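Glyoxalase 3 (Candida albicans, PDB 4LRU) catalyses the single-step, glutathione-independent conversion of methylglyoxal to D-lactate, detoxifying the methylglyoxal that the yeast's own metabolism generates. Local coordinates at residues V5-L11 with Y44-S50; A92-P97 with D120-I124; I163-D168 with T187-A192. Where two conformers were deposited one is given. Numbering follows the deposited sequence.

Interaction 1 of 3, residues V5-L11 with Y44-S50; sequences VKVLLAL and YEIQLAS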
ATOM      1  N   VAL A   5      17.403   2.052  -8.645  1.00 26.06           N
ATOM      2  CA  VAL A   5      16.258   1.369  -8.072  1.00 23.91           C
ATOM      3  C   VAL A   5      15.142   2.379  -7.915  1.00 24.32           C
ATOM      4  O   VAL A   5      15.268   3.340  -7.146  1.00 25.39           O
ATOM      5  CB  VAL A   5      16.548   0.751  -6.685  1.00 23.80           C
ATOM      6  CG1 VAL A   5      15.276   0.204  -6.055  1.00 24.09           C
ATOM      7  CG2 VAL A   5      17.590  -0.352  -6.809  1.00 25.68           C
ATOM      8  N   LYS A   6      14.044   2.149  -8.628  1.00 23.30           N
ATOM      9  CA  LYS A   6      12.901   3.030  -8.553  1.00 22.89           C
ATOM     10  C   LYS A   6      11.726   2.304  -7.935  1.00 21.98           C
ATOM     11  O   LYS A   6      11.353   1.211  -8.367  1.00 22.19           O
ATOM     12  CB  LYS A   6      12.543   3.546  -9.949  1.00 24.88           C
ATOM     13  CG  LYS A   6      13.665   4.299 -10.612  1.00 28.08           C
ATOM     14  CD  LYS A   6      13.234   4.810 -11.981  1.00 31.87           C
ATOM     15  CE  LYS A   6      14.315   5.645 -12.643  1.00 35.81           C
ATOM     16  NZ  LYS A   6      15.615   4.932 -12.738  1.00 41.59           N
ATOM     17  N   VAL A   7      11.212   2.896  -6.861  1.00 20.11           N
ATOM     18  CA  VAL A   7      10.066   2.388  -6.158  1.00 19.55           C
ATOM     19  C   VAL A   7       8.822   3.045  -6.748  1.00 19.21           C
ATOM     20  O   VAL A   7       8.754   4.273  -6.841  1.00 20.59           O
ATOM     21  CB  VAL A   7      10.150   2.719  -4.649  1.00 20.18           C
ATOM     22  CG1 VAL A   7       8.907   2.246  -3.934  1.00 19.78           C
ATOM     23  CG2 VAL A   7      11.400   2.092  -4.022  1.00 21.58           C
ATOM     24  N   LEU A   8       7.860   2.220  -7.142  1.00 19.72           N
ATOM     25  CA  LEU A   8       6.513   2.704  -7.415  1.00 18.10           C
ATOM     26  C   LEU A   8       5.747   2.669  -6.112  1.00 15.81           C
ATOM     27  O   LEU A   8       5.378   1.596  -5.604  1.00 18.66           O
ATOM     28  CB  LEU A   8       5.838   1.847  -8.484  1.00 19.33           C
ATOM     29  CG  LEU A   8       4.554   2.413  -9.090  1.00 19.84           C
ATOM     30  CD1 LEU A   8       3.430   2.539  -8.077  1.00 20.48           C
ATOM     31  CD2 LEU A   8       4.823   3.733  -9.808  1.00 21.18           C
ATOM     32  N   LEU A   9       5.549   3.849  -5.543  1.00 17.53           N
ATOM     33  CA  LEU A   9       4.760   3.990  -4.334  1.00 16.83           C
ATOM     34  C   LEU A   9       3.331   4.352  -4.741  1.00 17.61           C
ATOM     35  O   LEU A   9       3.054   5.486  -5.129  1.00 18.98           O
ATOM     36  CB  LEU A   9       5.383   5.062  -3.424  1.00 18.45           C
ATOM     37  CG  LEU A   9       4.692   5.331  -2.086  1.00 22.01           C
ATOM     38  CD1 LEU A   9       4.429   4.066  -1.306  1.00 23.79           C
ATOM     39  CD2 LEU A   9       5.498   6.309  -1.229  1.00 22.73           C
ATOM     40  N   ALA A  10       2.450   3.351  -4.703  1.00 17.02           N
ATOM     41  CA  ALA A  10       1.060   3.504  -5.133  1.00 18.50           C
ATOM     42  C   ALA A  10       0.230   4.138  -4.011  1.00 18.39           C
ATOM     43  O   ALA A  10       0.388   3.803  -2.830  1.00 17.38           O
ATOM     44  CB  ALA A  10       0.478   2.146  -5.511  1.00 18.26           C
ATOM     45  N   LEU A  11      -0.639   5.066  -4.403  1.00 17.58           N
ATOM     46  CA  LEU A  11      -1.640   5.664  -3.543  1.00 16.61           C
ATOM     47  C   LEU A  11      -3.017   5.352  -4.103  1.00 16.64           C
ATOM     48  O   LEU A  11      -3.190   5.328  -5.328  1.00 17.39           O
ATOM     49  CB  LEU A  11      -1.468   7.182  -3.520  1.00 16.02           C
ATOM     50  CG  LEU A  11      -0.420   7.751  -2.550  1.00 18.36           C
ATOM     51  CD1 LEU A  11       0.978   7.258  -2.865  1.00 18.20           C
ATOM     52  CD2 LEU A  11      -0.455   9.266  -2.554  1.00 19.19           C
ATOM     53  N   TYR A  44      17.088   4.974  -2.746  1.00 23.86           N
ATOM     54  CA  TYR A  44      16.275   4.677  -3.913  1.00 23.65           C
ATOM     55  C   TYR A  44      15.565   5.936  -4.414  1.00 24.97           C
ATOM     56  O   TYR A  44      15.385   6.901  -3.668  1.00 27.44           O
ATOM     57  CB  TYR A  44      15.205   3.642  -3.584  1.00 22.90           C
ATOM     58  CG  TYR A  44      15.671   2.305  -3.033  1.00 23.06           C
ATOM     59  CD1 TYR A  44      16.942   1.801  -3.278  1.00 22.88           C
ATOM     60  CD2 TYR A  44      14.799   1.537  -2.287  1.00 21.27           C
ATOM     61  CE1 TYR A  44      17.316   0.554  -2.791  1.00 23.48           C
ATOM     62  CE2 TYR A  44      15.164   0.299  -1.788  1.00 21.85           C
ATOM     63  CZ  TYR A  44      16.427  -0.183  -2.019  1.00 22.90           C
ATOM     64  OH  TYR A  44      16.744  -1.435  -1.492  1.00 24.93           O
ATOM     65  N   GLU A  45      15.169   5.908  -5.683  1.00 26.41           N
ATOM     66  CA  GLU A  45      14.241   6.881  -6.226  1.00 26.35           C
ATOM     67  C   GLU A  45      12.827   6.406  -5.967  1.00 23.30           C
ATOM     68  O   GLU A  45      12.555   5.215  -6.017  1.00 23.52           O
ATOM     69  CB  GLU A  45      14.455   7.031  -7.726  1.00 29.23           C
ATOM     70  CG  GLU A  45      13.716   8.199  -8.352  1.00 34.53           C
ATOM     71  CD  GLU A  45      14.220   8.487  -9.752  1.00 39.74           C
ATOM     72  OE1 GLU A  45      15.291   9.111  -9.883  1.00 49.09           O
ATOM     73  OE2 GLU A  45      13.556   8.062 -10.714  1.00 42.42           O
ATOM     74  N   ILE A  46      11.930   7.328  -5.646  1.00 22.88           N
ATOM     75  CA  ILE A  46      10.553   6.962  -5.394  1.00 20.89           C
ATOM     76  C   ILE A  46       9.612   7.771  -6.288  1.00 23.74           C
ATOM     77  O   ILE A  46       9.639   9.004  -6.284  1.00 25.17           O
ATOM     78  CB  ILE A  46      10.131   7.180  -3.924  1.00 21.48           C
ATOM     79  CG1 ILE A  46      11.059   6.437  -2.955  1.00 22.45           C
ATOM     80  CG2 ILE A  46       8.720   6.681  -3.714  1.00 21.71           C
ATOM     81  CD1 ILE A  46      12.108   7.314  -2.315  1.00 25.00           C
ATOM     82  N   GLN A  47       8.795   7.048  -7.052  1.00 21.89           N
ATOM     83  CA  GLN A  47       7.739   7.639  -7.872  1.00 20.76           C
ATOM     84  C   GLN A  47       6.380   7.336  -7.244  1.00 18.18           C
ATOM     85  O   GLN A  47       5.964   6.173  -7.142  1.00 19.63           O
ATOM     86  CB  GLN A  47       7.772   7.062  -9.293  1.00 21.14           C
ATOM     87  CG  GLN A  47       6.634   7.549 -10.186  1.00 21.58           C
ATOM     88  CD  GLN A  47       6.755   9.028 -10.525  1.00 20.70           C
ATOM     89  OE1 GLN A  47       7.671   9.450 -11.235  1.00 23.39           O
ATOM     90  NE2 GLN A  47       5.828   9.828 -10.010  1.00 20.85           N
ATOM     91  N   LEU A  48       5.675   8.376  -6.820  1.00 18.50           N
ATOM     92  CA  LEU A  48       4.313   8.207  -6.356  1.00 18.23           C
ATOM     93  C   LEU A  48       3.380   8.112  -7.573  1.00 18.00           C
ATOM     94  O   LEU A  48       3.564   8.825  -8.574  1.00 19.02           O
ATOM     95  CB  LEU A  48       3.892   9.375  -5.462  1.00 20.76           C
ATOM     96  CG  LEU A  48       4.387   9.326  -4.012  1.00 23.02           C
ATOM     97  CD1 LEU A  48       5.900   9.296  -3.976  1.00 26.61           C
ATOM     98  CD2 LEU A  48       3.850  10.503  -3.201  1.00 24.51           C
ATOM     99  N   ALA A  49       2.368   7.260  -7.476  1.00 19.49           N
ATOM    100  CA  ALA A  49       1.372   7.122  -8.545  1.00 19.32           C
ATOM    101  C   ALA A  49       0.032   6.730  -7.953  1.00 18.75           C
ATOM    102  O   ALA A  49      -0.031   5.994  -6.957  1.00 19.24           O
ATOM    103  CB  ALA A  49       1.804   6.076  -9.553  1.00 21.03           C
ATOM    104  N   SER A  50      -1.042   7.183  -8.594  1.00 18.11           N
ATOM    105  CA  SER A  50      -2.350   6.580  -8.390  1.00 18.06           C
ATOM    106  C   SER A  50      -2.954   6.226  -9.744  1.00 16.92           C
ATOM    107  O   SER A  50      -2.431   6.600 -10.798  1.00 19.61           O
ATOM    108  CB  SER A  50      -3.283   7.529  -7.637  1.00 20.61           C
ATOM    109  OG  SER A  50      -3.714   8.591  -8.468  1.00 19.21           O
TER
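Six backbone hydrogen bonds join 5-11 to the parallel 44-50. Odd-numbered residues do all the bonding on both sides: Glu45 N gives to Val5 O (3.0 Å) and Val7 N to Glu45 O (2.8 Å), then Gln47 N to Val7 O (2.8 Å), and the alternation runs on until Leu11 N reaches Ala49 O (2.8 Å). The even-numbered residues of 6-10 keep their backbone groups for the strand beyond. Weaker, longer CA-H...O contacts lie between them, such as Leu48 CA to Leu9 O at 3.2 Å. At the N-terminal, partly exposed end Lys6 NZ lies 4.3 Å from Glu45 OE2, too far for a salt bridge; the amine bonds to His3 O instead.

Packing then follows the two faces of the sheet. Val7, Leu9, Ile46 and Leu48 share one face, where Leu9 CB meets Ile46 CG2 at 3.7 Å. On the other, Leu8 CD2 touches Ala49 CB (3.8 Å). Tyr44 sits at the N-terminal end of the pair, where Val5 CG1 is 3.7 Å from its ring centroid, a CH-pi contact over the face.

This is a classic beta-alpha-beta unit of the DJ-1 fold. Its linking helix 29-42 lays Phe36 and Phe39 on the Val7 and Ile46 face, helix 119-130 packs Leu121 and Ile124 against Leu8, and strand 102-105 continues the sheet beyond 6-10.

Interaction 2 of 3, residues A92-P97 with D120-I124; sequences ASDLDP and DLQKI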
ATOM      1  N   ALA A  92      -0.844   6.308 -13.280  1.00 19.29           N
ATOM      2  CA  ALA A  92      -0.075   5.077 -13.536  1.00 19.89           C
ATOM      3  C   ALA A  92       0.110   4.800 -15.029  1.00 20.47           C
ATOM      4  O   ALA A  92       1.180   4.370 -15.459  1.00 21.79           O
ATOM      5  CB  ALA A  92      -0.709   3.879 -12.839  1.00 20.14           C
ATOM      6  N   SER A  93      -0.925   5.053 -15.827  1.00 22.53           N
ATOM      7  CA  SER A  93      -0.857   4.768 -17.260  1.00 22.09           C
ATOM      8  C   SER A  93       0.166   5.639 -17.994  1.00 24.59           C
ATOM      9  O   SER A  93       0.576   5.301 -19.105  1.00 29.44           O
ATOM     10  CB  SER A  93      -2.230   4.958 -17.900  1.00 26.28           C
ATOM     11  OG  SER A  93      -2.602   6.308 -17.831  1.00 26.68           O
ATOM     12  N   ASP A  94       0.554   6.767 -17.396  1.00 24.55           N
ATOM     13  CA  ASP A  94       1.575   7.632 -17.983  1.00 25.61           C
ATOM     14  C   ASP A  94       3.007   7.161 -17.692  1.00 26.17           C
ATOM     15  O   ASP A  94       3.970   7.782 -18.145  1.00 30.11           O
ATOM     16  CB  ASP A  94       1.417   9.080 -17.518  1.00 24.32           C
ATOM     17  CG  ASP A  94       0.165   9.735 -18.065  1.00 26.83           C
ATOM     18  OD1 ASP A  94      -0.202   9.425 -19.224  1.00 31.44           O
ATOM     19  OD2 ASP A  94      -0.432  10.549 -17.335  1.00 28.32           O
ATOM     20  N   LEU A  95       3.147   6.051 -16.976  1.00 24.09           N
ATOM     21  CA  LEU A  95       4.464   5.536 -16.601  1.00 24.62           C
ATOM     22  C   LEU A  95       4.805   4.294 -17.402  1.00 26.32           C
ATOM     23  O   LEU A  95       3.919   3.602 -17.893  1.00 27.00           O
ATOM     24  CB  LEU A  95       4.459   5.186 -15.111  1.00 22.56           C
ATOM     25  CG  LEU A  95       4.126   6.353 -14.180  1.00 23.37           C
ATOM     26  CD1 LEU A  95       4.060   5.859 -12.743  1.00 22.09           C
ATOM     27  CD2 LEU A  95       5.116   7.502 -14.311  1.00 25.24           C
ATOM     28  N   ASP A  96       6.100   4.005 -17.526  1.00 24.95           N
ATOM     29  CA  ASP A  96       6.564   2.744 -18.114  1.00 25.86           C
ATOM     30  C   ASP A  96       6.749   1.703 -17.023  1.00 25.25           C
ATOM     31  O   ASP A  96       7.639   1.841 -16.184  1.00 24.88           O
ATOM     32  CB  ASP A  96       7.897   2.955 -18.846  1.00 26.73           C
ATOM     33  CG  ASP A  96       8.390   1.694 -19.556  1.00 26.85           C
ATOM     34  OD1 ASP A  96       7.919   0.585 -19.212  1.00 28.01           O
ATOM     35  OD2 ASP A  96       9.244   1.813 -20.469  1.00 29.78           O
ATOM     36  N   PRO A  97       5.916   0.652 -17.033  1.00 24.67           N
ATOM     37  CA  PRO A  97       5.982  -0.307 -15.930  1.00 24.16           C
ATOM     38  C   PRO A  97       7.359  -0.954 -15.765  1.00 23.70           C
ATOM     39  O   PRO A  97       7.702  -1.362 -14.649  1.00 24.89           O
ATOM     40  CB  PRO A  97       4.934  -1.365 -16.290  1.00 26.72           C
ATOM     41  CG  PRO A  97       4.163  -0.815 -17.441  1.00 30.65           C
ATOM     42  CD  PRO A  97       5.035   0.199 -18.118  1.00 27.50           C
ATOM     43  N   ASP A 120      -3.616  -0.573 -14.379  1.00 19.86           N
ATOM     44  CA  ASP A 120      -2.293  -0.004 -14.674  1.00 22.23           C
ATOM     45  C   ASP A 120      -1.312  -0.172 -13.500  1.00 20.34           C
ATOM     46  O   ASP A 120      -0.171  -0.644 -13.693  1.00 20.07           O
ATOM     47  CB  ASP A 120      -2.413   1.471 -15.057  1.00 23.52           C
ATOM     48  CG  ASP A 120      -3.109   1.671 -16.394  1.00 26.18           C
ATOM     49  OD1 ASP A 120      -2.742   0.956 -17.357  1.00 26.52           O
ATOM     50  OD2 ASP A 120      -3.984   2.569 -16.490  1.00 27.52           O
ATOM     51  N   LEU A 121      -1.730   0.201 -12.292  1.00 19.36           N
ATOM     52  CA  LEU A 121      -0.918  -0.085 -11.101  1.00 17.71           C
ATOM     53  C   LEU A 121      -0.634  -1.580 -10.994  1.00 18.71           C
ATOM     54  O   LEU A 121       0.494  -1.989 -10.674  1.00 18.23           O
ATOM     55  CB  LEU A 121      -1.639   0.383  -9.830  1.00 17.46           C
ATOM     56  CG  LEU A 121      -1.624   1.890  -9.609  1.00 18.91           C
ATOM     57  CD1 LEU A 121      -2.456   2.264  -8.406  1.00 18.81           C
ATOM     58  CD2 LEU A 121      -0.189   2.378  -9.433  1.00 20.05           C
ATOM     59  N   GLN A 122      -1.654  -2.399 -11.241  1.00 18.40           N
ATOM     60  CA  GLN A 122      -1.480  -3.844 -11.158  1.00 19.88           C
ATOM     61  C   GLN A 122      -0.438  -4.344 -12.153  1.00 20.33           C
ATOM     62  O   GLN A 122       0.336  -5.270 -11.842  1.00 21.67           O
ATOM     63  CB  GLN A 122      -2.816  -4.560 -11.344  1.00 21.00           C
ATOM     64  CG  GLN A 122      -3.719  -4.458 -10.121  1.00 19.64           C
ATOM     65  CD  GLN A 122      -5.037  -5.164 -10.314  1.00 21.82           C
ATOM     66  OE1 GLN A 122      -5.590  -5.160 -11.418  1.00 22.14           O
ATOM     67  NE2 GLN A 122      -5.538  -5.804  -9.268  1.00 20.64           N
ATOM     68  N   LYS A 123      -0.425  -3.749 -13.346  0.50 20.46           N
ATOM     69  CA  LYS A 123       0.538  -4.115 -14.376  0.50 21.89           C
ATOM     70  C   LYS A 123       1.954  -3.741 -13.937  0.50 20.64           C
ATOM     71  O   LYS A 123       2.900  -4.484 -14.176  0.50 21.22           O
ATOM     72  CB  LYS A 123       0.192  -3.439 -15.711  0.50 23.01           C
ATOM     73  CG  LYS A 123       1.173  -3.735 -16.839  0.50 25.40           C
ATOM     74  CD  LYS A 123       1.109  -5.199 -17.240  0.50 25.89           C
ATOM     75  CE  LYS A 123       1.959  -5.505 -18.462  0.50 28.22           C
ATOM     76  NZ  LYS A 123       2.087  -6.975 -18.706  0.50 27.33           N
ATOM     77  N   ILE A 124       2.100  -2.605 -13.260  1.00 19.95           N
ATOM     78  CA  ILE A 124       3.411  -2.260 -12.684  1.00 19.68           C
ATOM     79  C   ILE A 124       3.821  -3.312 -11.641  1.00 19.11           C
ATOM     80  O   ILE A 124       4.951  -3.824 -11.670  1.00 20.88           O
ATOM     81  CB  ILE A 124       3.460  -0.842 -12.090  1.00 20.15           C
ATOM     82  CG1 ILE A 124       3.068   0.182 -13.156  1.00 22.14           C
ATOM     83  CG2 ILE A 124       4.857  -0.583 -11.506  1.00 21.30           C
ATOM     84  CD1 ILE A 124       2.998   1.618 -12.672  1.00 21.62           C
TER
HETATM   85  O   HOH W   1      -3.692   4.819 -14.942  1.00 25.39           O
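Ala92 opens a short 3-10 turn, closed by the hydrogen bond from Leu95 N to Ala92 O (3.0 Å), and points its methyl group toward the helix. That methyl sits among Asp120, Leu121 and, more loosely, Ile124, with Ala92 CB 3.7 Å from Asp120 CB, 3.8 Å from Leu121 CD2 and 4.3 Å from Ile124 CD1. A small side chain lets the loop come this close.

Ser93 is where the polar chemistry lies. Ser93 CB comes within 3.3 Å of Asp120 OD2, while the backbone reaches the same carboxylate through water 1, which accepts from Ser93 N (2.9 Å) and donates to Asp120 OD2 (2.7 Å). Asp94 then turns out to solvent, and Leu95 points back in: Leu95 CD1 lies 4.4 Å from Ile124 CD1, a loose touch; this leucine also packs on Leu8, Gln47 and Ala49 of the sheet. Asp96 points away from the helix, its carboxylate accepting from Asn98 N.

Pro97 brings the loop back to the helix one turn further on. Pro97 CB lies 4.0 Å from Ile124 CG1, and Pro97 CG 4.2 Å from Lys123 CG, on the aliphatic part of the lysine.

With no direct hydrogen bond between them, the loop entering strand 102-105 and the helix 119-130 after it are held by apolar fit around Ile124 and Ala92, with one bridging water on the more exposed side, at Ser93.

Interaction 3 of 3, residues I163-D168 with T187-A192; sequences ITGFTD and TIKQVA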
ATOM      1  N   ILE A 163       0.208 -13.839   3.220  1.00 18.84           N
ATOM      2  CA  ILE A 163       0.130 -12.405   3.356  1.00 18.70           C
ATOM      3  C   ILE A 163      -0.543 -12.025   4.663  1.00 20.19           C
ATOM      4  O   ILE A 163      -1.201 -12.843   5.308  1.00 20.25           O
ATOM      5  CB  ILE A 163      -0.654 -11.747   2.212  1.00 19.61           C
ATOM      6  CG1 ILE A 163      -2.126 -12.157   2.243  1.00 19.94           C
ATOM      7  CG2 ILE A 163       0.011 -12.020   0.877  1.00 20.36           C
ATOM      8  CD1 ILE A 163      -3.003 -11.231   1.435  1.00 19.31           C
ATOM      9  N   THR A 164      -0.331 -10.785   5.063  1.00 18.18           N
ATOM     10  CA  THR A 164      -1.149 -10.183   6.097  1.00 19.41           C
ATOM     11  C   THR A 164      -1.684  -8.845   5.603  1.00 19.75           C
ATOM     12  O   THR A 164      -1.503  -8.483   4.435  1.00 19.12           O
ATOM     13  CB  THR A 164      -0.365 -10.031   7.414  1.00 20.82           C
ATOM     14  OG1 THR A 164      -1.277  -9.751   8.484  1.00 20.79           O
ATOM     15  CG2 THR A 164       0.670  -8.936   7.316  1.00 20.98           C
ATOM     16  N   GLY A 165      -2.393  -8.146   6.477  1.00 20.02           N
ATOM     17  CA  GLY A 165      -3.048  -6.885   6.130  1.00 17.92           C
ATOM     18  C   GLY A 165      -4.057  -6.566   7.215  1.00 18.02           C
ATOM     19  O   GLY A 165      -4.167  -7.288   8.212  1.00 18.13           O
ATOM     20  N   PHE A 166      -4.834  -5.517   6.999  1.00 18.05           N
ATOM     21  CA  PHE A 166      -5.689  -4.975   8.048  1.00 19.08           C
ATOM     22  C   PHE A 166      -6.681  -6.027   8.540  1.00 18.85           C
ATOM     23  O   PHE A 166      -7.270  -6.768   7.756  1.00 19.12           O
ATOM     24  CB  PHE A 166      -6.406  -3.716   7.569  1.00 19.04           C
ATOM     25  CG  PHE A 166      -6.855  -2.813   8.689  1.00 18.47           C
ATOM     26  CD1 PHE A 166      -5.938  -2.038   9.381  1.00 19.39           C
ATOM     27  CD2 PHE A 166      -8.171  -2.810   9.112  1.00 20.27           C
ATOM     28  CE1 PHE A 166      -6.335  -1.227  10.408  1.00 20.85           C
ATOM     29  CE2 PHE A 166      -8.577  -1.985  10.139  1.00 20.43           C
ATOM     30  CZ  PHE A 166      -7.658  -1.200  10.795  1.00 21.77           C
ATOM     31  N   THR A 167      -6.834  -6.112   9.852  1.00 19.84           N
ATOM     32  CA  THR A 167      -7.591  -7.204  10.463  1.00 18.92           C
ATOM     33  C   THR A 167      -9.101  -6.985  10.371  1.00 19.49           C
ATOM     34  O   THR A 167      -9.578  -5.852  10.373  1.00 19.71           O
ATOM     35  CB  THR A 167      -7.228  -7.421  11.952  1.00 19.97           C
ATOM     36  OG1 THR A 167      -7.655  -6.299  12.737  1.00 20.57           O
ATOM     37  CG2 THR A 167      -5.723  -7.659  12.128  1.00 20.12           C
ATOM     38  N   ASP A 168      -9.851  -8.077  10.335  1.00 21.14           N
ATOM     39  CA  ASP A 168     -11.307  -7.997  10.436  1.00 22.05           C
ATOM     40  C   ASP A 168     -11.754  -7.250  11.690  1.00 22.52           C
ATOM     41  O   ASP A 168     -12.674  -6.437  11.635  1.00 24.94           O
ATOM     42  CB  ASP A 168     -11.920  -9.385  10.425  1.00 21.94           C
ATOM     43  CG  ASP A 168     -11.780 -10.098   9.080  1.00 24.06           C
ATOM     44  OD1 ASP A 168     -11.304  -9.494   8.102  1.00 22.42           O
ATOM     45  OD2 ASP A 168     -12.167 -11.286   9.031  1.00 26.67           O
ATOM     46  N   THR A 187     -12.351  -7.656   2.968  1.00 20.33           N
ATOM     47  CA  THR A 187     -11.254  -7.546   3.913  1.00 20.17           C
ATOM     48  C   THR A 187     -10.046  -8.273   3.356  1.00 19.28           C
ATOM     49  O   THR A 187     -10.159  -9.074   2.438  1.00 20.61           O
ATOM     50  CB  THR A 187     -11.588  -8.181   5.275  1.00 19.65           C
ATOM     51  OG1 THR A 187     -11.757  -9.596   5.115  1.00 21.81           O
ATOM     52  CG2 THR A 187     -12.833  -7.572   5.853  1.00 22.99           C
ATOM     53  N   ILE A 188      -8.881  -8.023   3.929  1.00 19.59           N
ATOM     54  CA  ILE A 188      -7.695  -8.627   3.374  1.00 18.55           C
ATOM     55  C   ILE A 188      -7.717 -10.145   3.555  1.00 18.66           C
ATOM     56  O   ILE A 188      -7.251 -10.880   2.677  1.00 20.64           O
ATOM     57  CB  ILE A 188      -6.403  -7.981   3.896  1.00 17.53           C
ATOM     58  CG1 ILE A 188      -6.337  -6.487   3.495  1.00 18.25           C
ATOM     59  CG2 ILE A 188      -5.199  -8.721   3.354  1.00 18.69           C
ATOM     60  CD1 ILE A 188      -6.719  -6.205   2.042  1.00 18.66           C
ATOM     61  N   LYS A 189      -8.273 -10.615   4.668  0.50 19.21           N
ATOM     62  CA  LYS A 189      -8.489 -12.039   4.859  0.50 21.40           C
ATOM     63  C   LYS A 189      -9.306 -12.583   3.686  0.50 21.23           C
ATOM     64  O   LYS A 189      -8.923 -13.566   3.064  0.50 22.20           O
ATOM     65  CB  LYS A 189      -9.202 -12.311   6.183  0.50 22.57           C
ATOM     66  CG  LYS A 189      -9.267 -13.786   6.554  0.50 26.04           C
ATOM     67  CD  LYS A 189      -9.858 -13.989   7.939  0.50 29.73           C
ATOM     68  CE  LYS A 189      -9.836 -15.454   8.341  0.50 31.84           C
ATOM     69  NZ  LYS A 189     -10.284 -15.660   9.747  0.50 35.28           N
ATOM     70  N   GLN A 190     -10.408 -11.910   3.368  1.00 22.19           N
ATOM     71  CA  GLN A 190     -11.276 -12.313   2.258  1.00 21.67           C
ATOM     72  C   GLN A 190     -10.540 -12.264   0.911  1.00 21.75           C
ATOM     73  O   GLN A 190     -10.761 -13.105   0.045  1.00 23.46           O
ATOM     74  CB  GLN A 190     -12.521 -11.421   2.211  1.00 23.35           C
ATOM     75  CG  GLN A 190     -13.517 -11.702   3.328  1.00 24.86           C
ATOM     76  CD  GLN A 190     -14.733 -10.785   3.263  1.00 27.54           C
ATOM     77  OE1 GLN A 190     -14.593  -9.567   3.205  1.00 25.61           O
ATOM     78  NE2 GLN A 190     -15.927 -11.371   3.248  1.00 32.68           N
ATOM     79  N   VAL A 191      -9.683 -11.273   0.728  1.00 20.96           N
ATOM     80  CA  VAL A 191      -8.841 -11.205  -0.475  1.00 20.85           C
ATOM     81  C   VAL A 191      -7.964 -12.440  -0.584  1.00 23.18           C
ATOM     82  O   VAL A 191      -7.879 -13.058  -1.652  1.00 21.82           O
ATOM     83  CB  VAL A 191      -7.964  -9.946  -0.515  1.00 21.59           C
ATOM     84  CG1 VAL A 191      -6.974 -10.007  -1.675  1.00 21.15           C
ATOM     85  CG2 VAL A 191      -8.827  -8.687  -0.623  1.00 20.02           C
ATOM     86  N   ALA A 192      -7.294 -12.792   0.513  1.00 20.98           N
ATOM     87  CA  ALA A 192      -6.523 -14.027   0.550  1.00 23.02           C
ATOM     88  C   ALA A 192      -7.401 -15.237   0.191  1.00 22.52           C
ATOM     89  O   ALA A 192      -7.013 -16.073  -0.619  1.00 24.17           O
ATOM     90  CB  ALA A 192      -5.885 -14.216   1.926  1.00 21.01           C
TER
HETATM   91  O   HOH W   2      -8.612  -9.231   7.305  1.00 18.71           O
HETATM   92  O   HOH W   3      -9.126  -5.831   5.908  1.00 21.07           O
HETATM   93  O   HOH W   4     -13.142 -11.727   6.606  1.00 32.69           O
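The extended chain 163-167, which ends at the N-cap Thr167 of helix 168-173, runs past the first turn of helix 188-195, coming closest where Gly165 and Ile188 have their CA atoms 5.7 Å apart. Gly165 adopts phi/psi of 165/-174, and a CB there would fall 2.7 Å from Ile188 CG2, so the absence of a side chain makes room for the isoleucine. Thr187 is the N-cap of the helix and forms a capping box with Gln190: Gln190 N gives to Thr187 OG1 (3.2 Å), and Thr187 N to Gln190 OE1 (3.0 Å).

Ile188 is the apolar centre. Its CG2 lies 3.8 Å from Ile163 CD1, which also reaches Ala192 CB at 4.2 Å.

Waters carry the polar side. Water 2 donates to Phe166 O and Asp168 OD1 (both 2.8 Å) and accepts from Lys189 N (3.0 Å); water 3 links Phe166 O to Ile188 N; water 4 joins Asp168 OD2 to Thr187 OG1.

The Phe166 ring meets that of His140 and lies about 4 Å from the Glu171 side chain, both inferred catalytic residues. The amides of Ile188 and Lys189 are satisfied by water and that of Gln190 by the cap, while Phe166 lends its carbonyl to this solvent network and its ring to the inferred active site.

Interactions 1 and 2 belong together: Leu8 of 5-11 packs on Leu95, Leu121 and Ile124, and Ser50 O lies 3.0 Å from Ala92 N, a probable hydrogen bond, so the loop 92-97 and helix 119-130 lie against the sheet that interaction 1 helps build. Interaction 3 stands apart, about 23 Å from interaction 1 between centres and across the chain's centre. The chemistry follows the place. In the core sheet, direct backbone hydrogen bonds dominate; at the partly exposed interaction 2, apolar fit with one water; in buried interaction 3, beside the inferred active site, an isoleucine contact and three waters join loop to helix without a clear direct hydrogen bond.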